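Local coordinates for protein uricase (Arthrobacter globiformis, PDB 2YZC) that catalyses the oxidation of uric acid to 5-hydroxyisourate, which is further processed to (S)-allantoin, at residues 34-39 with 118-123; 40-45 with 80-85; 110-115 with 131-136; 145-150 with 187-192. All coordinates share one frame; numbering follows the deposited sequence.

Overall arrangement
All four contacts reach the antiparallel sheet of the uricase tunnelling fold (T-fold), which has helices layered on one face; interactions 3 and 4 pair its strands, while 1 and 2 involve its loops. Interactions 1 and 2 share strand 38-50, their centres about 18 Å apart. Strand 103-117 carries interaction 3, centred about 10 Å from interaction 2 and joined to it by T85 with Q112 and D41 with W115. T134 O with G149 N and V136 N with V147 O extend the sheet to interaction 4, centred about 11 Å from interaction 3. Along the chain, interaction 2 falls between the segments of interaction 1, interactions 1 and 3 alternate theirs, and interaction 4 follows interaction 3.

Interaction 1: 34-39 with 118-123; sequences TARHEI and INDHDH
R36 holds CG anti to its backbone N (chi1 -172°) and bends at chi2 (70°), while D120 also sets CG anti to its N (chi1 -159°), and the two side chains cross at about a right angle. The guanidinium takes D120 end-on with two nitrogens: R36 NH2 donates to D120 OD1 at 2.9 Å in an almost straight bond, meeting the oxygen from above the carboxylate plane, and R36 NH1 reaches the backbone D120 O at 2.8 Å. The same NH1 also bonds D122 OD2 at 3.0 Å, nearly along the C-O axis of the carboxylate, so both aspartates form salt bridges to one arginine. All three acceptors lie close to the guanidinium plane, which should fix its rotation. An alanine in place of R36 would probably leave the D120 and D122 carboxylates without their shared cation and the D120 carbonyl without this donor. Beside this network, H37 N makes a weak hydrogen bond to D122 O, and the H37 ring lies alongside H123, with H37 ND1 3.7 Å from H123 CB. A water bridges the two segments, donating to A35 O and lying 2.7 Å from H123 ND1. H37 ND1 itself bonds S158 of the second subunit, which also packs on H123, while R117 of the same chain bonds the carbonyls of H37 and H121. The contact thus joins two connections at one end of the sheet, the turn between strands 13-31 and 38-50 and the one after strand 103-117, where I118 to H121 form a type I' beta turn.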
# COMPACT_ATOMS: atom_id res chain seq x y z
N THR A 34 20.40 21.91 -23.41
CA THR A 34 19.89 23.26 -23.59
C THR A 34 19.10 23.62 -22.34
O THR A 34 18.96 22.80 -21.43
CB THR A 34 18.95 23.34 -24.81
OG1 THR A 34 17.83 22.47 -24.62
CG2 THR A 34 19.69 22.95 -26.08
N ALA A 35 18.58 24.84 -22.30
CA ALA A 35 17.80 25.30 -21.16
C ALA A 35 16.49 24.53 -21.04
O ALA A 35 15.84 24.54 -20.00
CB ALA A 35 17.53 26.79 -21.29
N ARG A 36 16.10 23.86 -22.13
CA ARG A 36 14.86 23.09 -22.18
C ARG A 36 15.16 21.66 -21.68
O ARG A 36 15.48 20.78 -22.47
CB ARG A 36 14.36 23.04 -23.63
CG ARG A 36 12.99 22.43 -23.83
CD ARG A 36 11.88 23.33 -23.30
NE ARG A 36 10.58 22.96 -23.83
CZ ARG A 36 9.42 23.47 -23.42
NH1 ARG A 36 9.40 24.39 -22.46
NH2 ARG A 36 8.29 23.07 -23.97
N HIS A 37 15.05 21.45 -20.37
CA HIS A 37 15.32 20.14 -19.78
C HIS A 37 14.28 19.07 -20.08
O HIS A 37 13.10 19.36 -20.28
CB HIS A 37 15.46 20.26 -18.25
CG HIS A 37 16.63 21.08 -17.80
ND1 HIS A 37 17.02 21.15 -16.48
CD2 HIS A 37 17.48 21.88 -18.48
CE1 HIS A 37 18.05 21.96 -16.37
NE2 HIS A 37 18.35 22.42 -17.57
N GLU A 38 14.74 17.82 -20.11
CA GLU A 38 13.87 16.67 -20.35
C GLU A 38 14.09 15.73 -19.16
O GLU A 38 15.19 15.66 -18.60
CB GLU A 38 14.24 15.94 -21.64
CG GLU A 38 14.13 16.77 -22.92
CD GLU A 38 12.75 17.36 -23.12
OE1 GLU A 38 11.75 16.65 -22.88
OE2 GLU A 38 12.66 18.53 -23.54
N ILE A 39 13.05 14.99 -18.80
CA ILE A 39 13.11 14.05 -17.68
C ILE A 39 12.71 12.63 -18.08
O ILE A 39 11.69 12.42 -18.73
CB ILE A 39 12.15 14.48 -16.54
CG1 ILE A 39 12.53 15.87 -16.01
CG2 ILE A 39 12.18 13.45 -15.41
CD1 ILE A 39 13.91 15.93 -15.39
N ILE A 118 5.12 22.01 -16.08
CA ILE A 118 4.19 22.88 -15.38
C ILE A 118 4.10 24.15 -16.22
O ILE A 118 5.09 24.88 -16.35
CB ILE A 118 4.70 23.24 -13.96
CG1 ILE A 118 4.76 21.98 -13.09
CG2 ILE A 118 3.79 24.30 -13.34
CD1 ILE A 118 5.33 22.20 -11.69
N ASN A 119 2.94 24.40 -16.82
CA ASN A 119 2.76 25.58 -17.67
C ASN A 119 3.88 25.73 -18.69
O ASN A 119 4.40 26.83 -18.89
CB ASN A 119 2.69 26.85 -16.82
CG ASN A 119 1.61 26.81 -15.77
OD1 ASN A 119 0.45 26.51 -16.07
ND2 ASN A 119 1.97 27.11 -14.53
N ASP A 120 4.26 24.62 -19.32
CA ASP A 120 5.30 24.60 -20.34
C ASP A 120 6.67 25.09 -19.85
O ASP A 120 7.50 25.51 -20.66
CB ASP A 120 4.84 25.43 -21.54
CG ASP A 120 5.58 25.08 -22.81
OD1 ASP A 120 5.66 23.87 -23.13
OD2 ASP A 120 6.08 26.00 -23.50
N HIS A 121 6.89 25.04 -18.54
CA HIS A 121 8.15 25.48 -17.94
C HIS A 121 9.34 24.67 -18.47
O HIS A 121 9.21 23.49 -18.78
CB HIS A 121 8.06 25.36 -16.42
CG HIS A 121 9.10 26.14 -15.68
ND1 HIS A 121 10.43 25.76 -15.64
CD2 HIS A 121 9.02 27.28 -14.97
CE1 HIS A 121 11.11 26.65 -14.93
NE2 HIS A 121 10.28 27.58 -14.51
N ASP A 122 10.50 25.32 -18.57
CA ASP A 122 11.71 24.67 -19.07
C ASP A 122 12.28 23.59 -18.15
O ASP A 122 12.90 22.65 -18.63
CB ASP A 122 12.80 25.71 -19.35
CG ASP A 122 12.56 26.49 -20.63
OD1 ASP A 122 13.25 27.51 -20.83
OD2 ASP A 122 11.69 26.10 -21.43
N HIS A 123 12.08 23.74 -16.84
CA HIS A 123 12.63 22.75 -15.91
C HIS A 123 11.81 22.49 -14.65
O HIS A 123 12.38 22.21 -13.60
CB HIS A 123 14.06 23.13 -15.53
CG HIS A 123 14.20 24.48 -14.89
ND1 HIS A 123 14.61 25.59 -15.58
CD2 HIS A 123 13.98 24.89 -13.62
CE1 HIS A 123 14.65 26.63 -14.77
NE2 HIS A 123 14.27 26.23 -13.57
O HOH W 1 16.29 25.81 -17.65

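Interaction 2: 40-45 with 80-85; sequences QDLNVT and DGFATT
Q40, early on the strand segment, reaches tip to tip toward F82, and its terminal amide stacks over one face of the F82 ring, the two planes 24° apart. Its CD lies 3.7 Å from F82 CE2, and its CB comes within 4.1 Å of F82 CZ. F82 has CG between its backbone N and carbonyl carbon (chi1 44°), and the CE2-CZ end of the ring meets both Q40 and L42. An alanine at Q40 would probably leave this part of the F82 ring face without its amide cover and the ring less restrained. D41 turns to the other side of the strand, where it forms a salt bridge with R26 and bonds W115. L42 again points toward the 80-85 segment, and its two methyls divide the work: L42 CD1 packs 3.8 Å from F82 CE2, while L42 CD2 makes a close van der Waals approach, tip to tip, 3.2 Å from T85 OG1, a hydroxyl whose polar partner is Q112 of strand 103-117. Here the sheet of the T-fold meets the connection between helices 67-78 and 85-99: G81 leaves the first helix with positive phi, and T84 is the N-cap of the second. The F82 ring also meets F88. Past L42 the strand continues in its backbone pairing, N43 with Q111 and V44 with V25, while the side chain of N43 packs on R274 of the third subunit.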
# COMPACT_ATOMS: atom_id res chain seq x y z
N GLN A 40 13.53 11.66 -17.69
CA GLN A 40 13.23 10.25 -17.93
C GLN A 40 13.30 9.64 -16.53
O GLN A 40 14.29 9.79 -15.82
CB GLN A 40 14.25 9.62 -18.88
CG GLN A 40 14.02 10.05 -20.34
CD GLN A 40 15.12 9.58 -21.27
OE1 GLN A 40 14.90 8.71 -22.12
NE2 GLN A 40 16.31 10.13 -21.10
N ASP A 41 12.22 8.97 -16.12
CA ASP A 41 12.11 8.42 -14.77
C ASP A 41 11.81 6.92 -14.86
O ASP A 41 10.75 6.54 -15.34
CB ASP A 41 10.98 9.16 -14.05
CG ASP A 41 10.97 8.95 -12.54
OD1 ASP A 41 11.68 8.05 -12.05
OD2 ASP A 41 10.23 9.69 -11.85
N LEU A 42 12.74 6.09 -14.38
CA LEU A 42 12.59 4.63 -14.44
C LEU A 42 12.82 3.88 -13.13
O LEU A 42 13.53 4.35 -12.24
CB LEU A 42 13.56 4.04 -15.47
CG LEU A 42 13.54 4.51 -16.93
CD1 LEU A 42 14.70 3.84 -17.69
CD2 LEU A 42 12.21 4.16 -17.57
N ASN A 43 12.22 2.69 -13.04
CA ASN A 43 12.40 1.78 -11.90
C ASN A 43 12.93 0.54 -12.62
O ASN A 43 12.16 -0.21 -13.23
CB ASN A 43 11.06 1.47 -11.23
CG ASN A 43 11.22 0.68 -9.94
OD1 ASN A 43 10.29 0.02 -9.47
ND2 ASN A 43 12.41 0.76 -9.35
N VAL A 44 14.24 0.31 -12.53
CA VAL A 44 14.91 -0.78 -13.24
C VAL A 44 15.28 -2.03 -12.43
O VAL A 44 15.75 -1.94 -11.30
CB VAL A 44 16.20 -0.25 -13.92
CG1 VAL A 44 16.83 -1.33 -14.80
CG2 VAL A 44 15.87 1.00 -14.73
N THR A 45 15.08 -3.19 -13.05
CA THR A 45 15.42 -4.45 -12.42
C THR A 45 16.30 -5.25 -13.38
O THR A 45 15.98 -5.37 -14.57
CB THR A 45 14.16 -5.27 -12.08
OG1 THR A 45 13.45 -4.62 -11.01
CG2 THR A 45 14.54 -6.69 -11.65
N ASP A 80 25.18 8.05 -20.52
CA ASP A 80 25.28 8.25 -21.97
C ASP A 80 23.93 8.60 -22.60
O ASP A 80 23.87 8.97 -23.77
CB ASP A 80 25.82 6.99 -22.65
CG ASP A 80 27.19 6.60 -22.14
OD1 ASP A 80 28.08 7.47 -22.11
OD2 ASP A 80 27.37 5.42 -21.77
N GLY A 81 22.87 8.47 -21.82
CA GLY A 81 21.55 8.77 -22.34
C GLY A 81 20.98 7.60 -23.12
O GLY A 81 21.71 6.71 -23.55
N PHE A 82 19.67 7.59 -23.30
CA PHE A 82 19.00 6.53 -24.02
C PHE A 82 17.74 7.07 -24.67
O PHE A 82 17.02 7.87 -24.06
CB PHE A 82 18.66 5.37 -23.08
CG PHE A 82 18.08 5.80 -21.76
CD1 PHE A 82 18.91 6.25 -20.73
CD2 PHE A 82 16.70 5.75 -21.54
CE1 PHE A 82 18.37 6.64 -19.50
CE2 PHE A 82 16.16 6.14 -20.31
CZ PHE A 82 17.00 6.59 -19.29
N ALA A 83 17.48 6.64 -25.90
CA ALA A 83 16.32 7.09 -26.66
C ALA A 83 15.00 6.64 -26.06
O ALA A 83 14.06 7.42 -25.94
CB ALA A 83 16.43 6.61 -28.10
N THR A 84 14.93 5.36 -25.69
CA THR A 84 13.72 4.81 -25.11
C THR A 84 14.10 3.84 -23.99
O THR A 84 15.26 3.46 -23.86
CB THR A 84 12.90 4.01 -26.15
OG1 THR A 84 13.69 2.92 -26.63
CG2 THR A 84 12.50 4.91 -27.33
N THR A 85 13.11 3.45 -23.21
CA THR A 85 13.31 2.52 -22.11
C THR A 85 13.75 1.16 -22.66
O THR A 85 14.66 0.53 -22.13
CB THR A 85 12.02 2.36 -21.29
OG1 THR A 85 11.67 3.63 -20.73
CG2 THR A 85 12.20 1.34 -20.18

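Interaction 3: 110-115 with 131-136; sequences AQQFFW and EVRTAV
Four backbone hydrogen bonds tie A110 and Q112 to A135 and R133 across antiparallel strands. A110 N donates to A135 O at 2.9 Å and A135 N returns a bond to A110 O; Q112 N to R133 O is shorter, at 2.7 Å, with R133 N to Q112 O the longer return at 3.2 Å. Between these two hydrogen-bonded pairs, Q111 and T134 form a non-hydrogen-bonded pair with their CA atoms 4.5 Å apart. Past the Q112-R133 pair, toward F114 and E131, the strands diverge, and a water spans them, accepting from F114 N and donating to E131 O. On the face that bears A110 and Q112, the extended chains of Q112 and R133 run side by side. Q112 OE1, the partner of the T85 hydroxyl, sits over one face of the guanidinium, offset toward its rim and 3.6 Å from R133 CD. F114 points its CB toward the 131-136 strand, with CG anti to the carbonyl carbon (chi1 -61°). Its side chain crosses that of R133 at about a right angle, F114 CZ lying 3.7 Å from R133 CB. The same ring meets E131, with F114 CE1 3.8 Å from E131 OE2. On the other face V132 CG1 packs 4.0 Å from Q111 CB and also touches the F113 ring. The Q112 side is the helix-covered face of the T-fold: R133 forms salt bridges with E86 of helix 85-99 and D200 of helix 199-216, E131 pairs with R207, and E131 OE2 bonds Y203, both on helix 199-216. Strands 38-50 and 143-157 continue the sheet to either side, and strand 124-129 joins 103-117 where the pair diverges, F114 bonding N128.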
# COMPACT_ATOMS: atom_id res chain seq x y z
N ALA A 110 11.67 -2.69 -16.59
CA ALA A 110 11.56 -1.33 -16.11
C ALA A 110 10.15 -0.80 -16.17
O ALA A 110 9.34 -1.21 -17.01
CB ALA A 110 12.48 -0.42 -16.91
N GLN A 111 9.86 0.09 -15.24
CA GLN A 111 8.60 0.78 -15.19
C GLN A 111 9.04 2.19 -15.58
O GLN A 111 10.12 2.63 -15.18
CB GLN A 111 8.02 0.78 -13.77
CG GLN A 111 7.38 -0.54 -13.38
CD GLN A 111 6.95 -0.56 -11.93
OE1 GLN A 111 5.97 -1.22 -11.56
NE2 GLN A 111 7.68 0.14 -11.08
N GLN A 112 8.23 2.86 -16.38
CA GLN A 112 8.54 4.22 -16.81
C GLN A 112 7.44 5.11 -16.27
O GLN A 112 6.25 4.82 -16.47
CB GLN A 112 8.58 4.33 -18.33
CG GLN A 112 8.97 5.72 -18.84
CD GLN A 112 8.98 5.81 -20.36
OE1 GLN A 112 9.33 4.85 -21.04
NE2 GLN A 112 8.61 6.97 -20.89
N PHE A 113 7.83 6.18 -15.58
CA PHE A 113 6.88 7.11 -15.00
C PHE A 113 6.85 8.39 -15.83
O PHE A 113 7.89 8.94 -16.19
CB PHE A 113 7.28 7.42 -13.55
CG PHE A 113 7.50 6.18 -12.72
CD1 PHE A 113 8.76 5.85 -12.25
CD2 PHE A 113 6.44 5.33 -12.45
CE1 PHE A 113 8.97 4.68 -11.52
CE2 PHE A 113 6.63 4.15 -11.72
CZ PHE A 113 7.91 3.83 -11.26
N PHE A 114 5.64 8.87 -16.11
CA PHE A 114 5.48 10.06 -16.93
C PHE A 114 5.41 11.36 -16.16
O PHE A 114 4.87 11.42 -15.05
CB PHE A 114 4.24 9.92 -17.82
CG PHE A 114 4.31 8.75 -18.76
CD1 PHE A 114 3.56 7.60 -18.53
CD2 PHE A 114 5.16 8.78 -19.86
CE1 PHE A 114 3.66 6.50 -19.39
CE2 PHE A 114 5.27 7.69 -20.73
CZ PHE A 114 4.51 6.55 -20.49
N TRP A 115 5.94 12.41 -16.78
CA TRP A 115 5.96 13.75 -16.21
C TRP A 115 5.47 14.75 -17.26
O TRP A 115 5.71 14.59 -18.45
CB TRP A 115 7.38 14.15 -15.79
CG TRP A 115 7.93 13.40 -14.61
CD1 TRP A 115 8.54 12.18 -14.63
CD2 TRP A 115 7.92 13.83 -13.25
NE1 TRP A 115 8.91 11.83 -13.35
CE2 TRP A 115 8.54 12.82 -12.49
CE3 TRP A 115 7.44 14.98 -12.59
CZ2 TRP A 115 8.71 12.92 -11.10
CZ3 TRP A 115 7.60 15.07 -11.21
CH2 TRP A 115 8.23 14.05 -10.48
N GLU A 131 -1.12 6.41 -15.45
CA GLU A 131 -0.71 5.15 -16.05
C GLU A 131 0.79 4.98 -15.87
O GLU A 131 1.51 5.94 -15.67
CB GLU A 131 -1.03 5.12 -17.54
CG GLU A 131 -0.17 6.06 -18.37
CD GLU A 131 -0.67 6.22 -19.79
OE1 GLU A 131 -1.83 6.65 -19.96
OE2 GLU A 131 0.10 5.91 -20.72
N VAL A 132 1.24 3.73 -15.94
CA VAL A 132 2.64 3.40 -15.82
C VAL A 132 2.96 2.50 -17.01
O VAL A 132 2.22 1.57 -17.31
CB VAL A 132 2.95 2.63 -14.52
CG1 VAL A 132 4.40 2.18 -14.51
CG2 VAL A 132 2.69 3.54 -13.30
N ARG A 133 4.07 2.81 -17.68
CA ARG A 133 4.51 2.04 -18.83
C ARG A 133 5.55 1.02 -18.39
O ARG A 133 6.40 1.32 -17.54
CB ARG A 133 5.09 2.99 -19.88
CG ARG A 133 5.80 2.33 -21.06
CD ARG A 133 6.20 3.38 -22.08
NE ARG A 133 7.06 2.84 -23.12
CZ ARG A 133 7.55 3.56 -24.13
NH1 ARG A 133 7.26 4.85 -24.23
NH2 ARG A 133 8.35 2.99 -25.02
N THR A 134 5.49 -0.18 -18.96
CA THR A 134 6.44 -1.22 -18.59
C THR A 134 7.14 -1.82 -19.81
O THR A 134 6.64 -1.74 -20.93
CB THR A 134 5.73 -2.38 -17.84
OG1 THR A 134 4.83 -3.05 -18.73
CG2 THR A 134 4.95 -1.84 -16.65
N ALA A 135 8.30 -2.40 -19.56
CA ALA A 135 9.07 -3.05 -20.62
C ALA A 135 9.87 -4.17 -19.96
O ALA A 135 10.40 -4.01 -18.87
CB ALA A 135 10.01 -2.05 -21.30
N VAL A 136 9.92 -5.32 -20.63
CA VAL A 136 10.65 -6.46 -20.13
C VAL A 136 11.43 -7.03 -21.29
O VAL A 136 10.88 -7.25 -22.37
CB VAL A 136 9.72 -7.57 -19.60
CG1 VAL A 136 10.53 -8.81 -19.25
CG2 VAL A 136 8.96 -7.09 -18.37
O HOH W 2 3.41 7.68 -14.76

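Interaction 4: 145-150 with 187-192; sequences AIVAGI and SARWRY
V147 faces R191 and G149 faces R189 in non-hydrogen-bonded pairs of two antiparallel strands; A148 and W190, between these pairs, and I150 and A188, beyond G149-R189, exchange hydrogen bonds in both directions, and Y192 N also donates to I146 O. The G149-R189 pair is close, its CA atoms 4.1 Å apart, and a CB on G149 would clash with A188 O and R189 CG. W190 places CG between its backbone N and carbonyl carbon (chi1 55°), and its indole comes back over the partner strand. A148 O lies 3.4 Å above the ring plane, and G149 CA makes a CH-pi contact over the six-membered ring, 3.9 Å from its centroid. W190 NE1 donates to Y192 OH at 2.9 Å, the hydroxyl lying close to the indole plane, which should help fix the rotation of both rings. A148 CB touches both, 3.6 Å from W190 NE1 and 3.8 Å from Y192 CE2. Farther along, I146 CG2 lies at the edge of the Y192 ring, 3.9 Å from Y192 CD2. On the opposite face V147 spreads its two methyls, CG1 to R189 CB and CG2 to R191 CB. The guanidinium of R189 forms a salt bridge with E151, that of R191 with E242. As expected of the T-fold, a helix, 199-216, covers the face of W190 and Y192, where F199, V202, Y203 and V206 meet I146, Y192, I150 and W190 respectively, while strands 131-140 and 240-254 flank the pair and extend the sheet.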
# COMPACT_ATOMS: atom_id res chain seq x y z
N ALA A 145 13.96 -10.97 -26.74
CA ALA A 145 12.50 -10.86 -26.72
C ALA A 145 12.07 -9.70 -25.84
O ALA A 145 12.55 -9.57 -24.71
CB ALA A 145 11.89 -12.15 -26.20
N ILE A 146 11.18 -8.87 -26.37
CA ILE A 146 10.69 -7.70 -25.64
C ILE A 146 9.17 -7.67 -25.50
O ILE A 146 8.43 -7.88 -26.48
CB ILE A 146 11.11 -6.39 -26.34
CG1 ILE A 146 12.64 -6.30 -26.38
CG2 ILE A 146 10.52 -5.20 -25.61
CD1 ILE A 146 13.15 -5.12 -27.18
N VAL A 147 8.72 -7.39 -24.28
CA VAL A 147 7.30 -7.28 -23.96
C VAL A 147 7.09 -5.89 -23.35
O VAL A 147 7.69 -5.57 -22.33
CB VAL A 147 6.85 -8.35 -22.93
CG1 VAL A 147 5.46 -8.01 -22.38
CG2 VAL A 147 6.84 -9.73 -23.58
N ALA A 148 6.25 -5.08 -23.99
CA ALA A 148 5.95 -3.74 -23.47
C ALA A 148 4.56 -3.82 -22.88
O ALA A 148 3.79 -4.73 -23.19
CB ALA A 148 6.00 -2.70 -24.60
N GLY A 149 4.21 -2.87 -22.02
CA GLY A 149 2.89 -2.92 -21.44
C GLY A 149 2.46 -1.63 -20.78
O GLY A 149 3.19 -0.64 -20.74
N ILE A 150 1.23 -1.65 -20.26
CA ILE A 150 0.68 -0.50 -19.58
C ILE A 150 -0.08 -1.04 -18.38
O ILE A 150 -0.62 -2.14 -18.41
CB ILE A 150 -0.28 0.28 -20.50
CG1 ILE A 150 -0.76 1.56 -19.80
CG2 ILE A 150 -1.46 -0.59 -20.89
CD1 ILE A 150 -1.54 2.49 -20.71
N SER A 187 -4.60 -3.43 -17.74
CA SER A 187 -3.28 -4.03 -17.55
C SER A 187 -3.11 -4.84 -18.82
O SER A 187 -3.81 -5.83 -19.02
CB SER A 187 -3.25 -4.96 -16.34
OG SER A 187 -3.11 -4.25 -15.13
N ALA A 188 -2.20 -4.41 -19.68
CA ALA A 188 -1.98 -5.13 -20.93
C ALA A 188 -0.49 -5.25 -21.20
O ALA A 188 0.28 -4.36 -20.86
CB ALA A 188 -2.66 -4.40 -22.08
N ARG A 189 -0.11 -6.36 -21.81
CA ARG A 189 1.28 -6.59 -22.16
C ARG A 189 1.32 -7.25 -23.53
O ARG A 189 0.57 -8.19 -23.80
CB ARG A 189 1.94 -7.47 -21.10
CG ARG A 189 2.34 -6.67 -19.87
CD ARG A 189 2.62 -7.54 -18.67
NE ARG A 189 3.13 -6.76 -17.54
CZ ARG A 189 2.53 -5.69 -17.03
NH1 ARG A 189 1.38 -5.25 -17.53
NH2 ARG A 189 3.07 -5.06 -16.00
N TRP A 190 2.17 -6.71 -24.41
CA TRP A 190 2.28 -7.24 -25.76
C TRP A 190 3.73 -7.57 -26.12
O TRP A 190 4.67 -6.86 -25.74
CB TRP A 190 1.66 -6.24 -26.75
CG TRP A 190 2.21 -4.84 -26.68
CD1 TRP A 190 3.22 -4.31 -27.44
CD2 TRP A 190 1.77 -3.78 -25.81
NE1 TRP A 190 3.43 -3.00 -27.10
CE2 TRP A 190 2.56 -2.65 -26.10
CE3 TRP A 190 0.80 -3.69 -24.81
CZ2 TRP A 190 2.39 -1.42 -25.44
CZ3 TRP A 190 0.63 -2.47 -24.14
CH2 TRP A 190 1.43 -1.35 -24.47
N ARG A 191 3.90 -8.68 -26.82
CA ARG A 191 5.22 -9.15 -27.21
C ARG A 191 5.55 -8.81 -28.66
O ARG A 191 4.78 -9.11 -29.57
CB ARG A 191 5.32 -10.67 -27.02
CG ARG A 191 6.67 -11.26 -27.43
CD ARG A 191 6.75 -12.74 -27.06
NE ARG A 191 5.87 -13.58 -27.87
CZ ARG A 191 6.12 -13.91 -29.14
NH1 ARG A 191 7.22 -13.48 -29.74
NH2 ARG A 191 5.28 -14.69 -29.80
N TYR A 192 6.70 -8.17 -28.87
CA TYR A 192 7.13 -7.79 -30.20
C TYR A 192 7.83 -8.99 -30.84
O TYR A 192 8.49 -9.76 -30.15
CB TYR A 192 8.10 -6.61 -30.13
CG TYR A 192 7.46 -5.33 -29.63
CD1 TYR A 192 6.39 -4.75 -30.31
CD2 TYR A 192 7.94 -4.68 -28.49
CE1 TYR A 192 5.81 -3.56 -29.88
CE2 TYR A 192 7.37 -3.49 -28.05
CZ TYR A 192 6.31 -2.93 -28.75
OH TYR A 192 5.75 -1.75 -28.33
O HOH W 3 11.20 -8.89 -29.32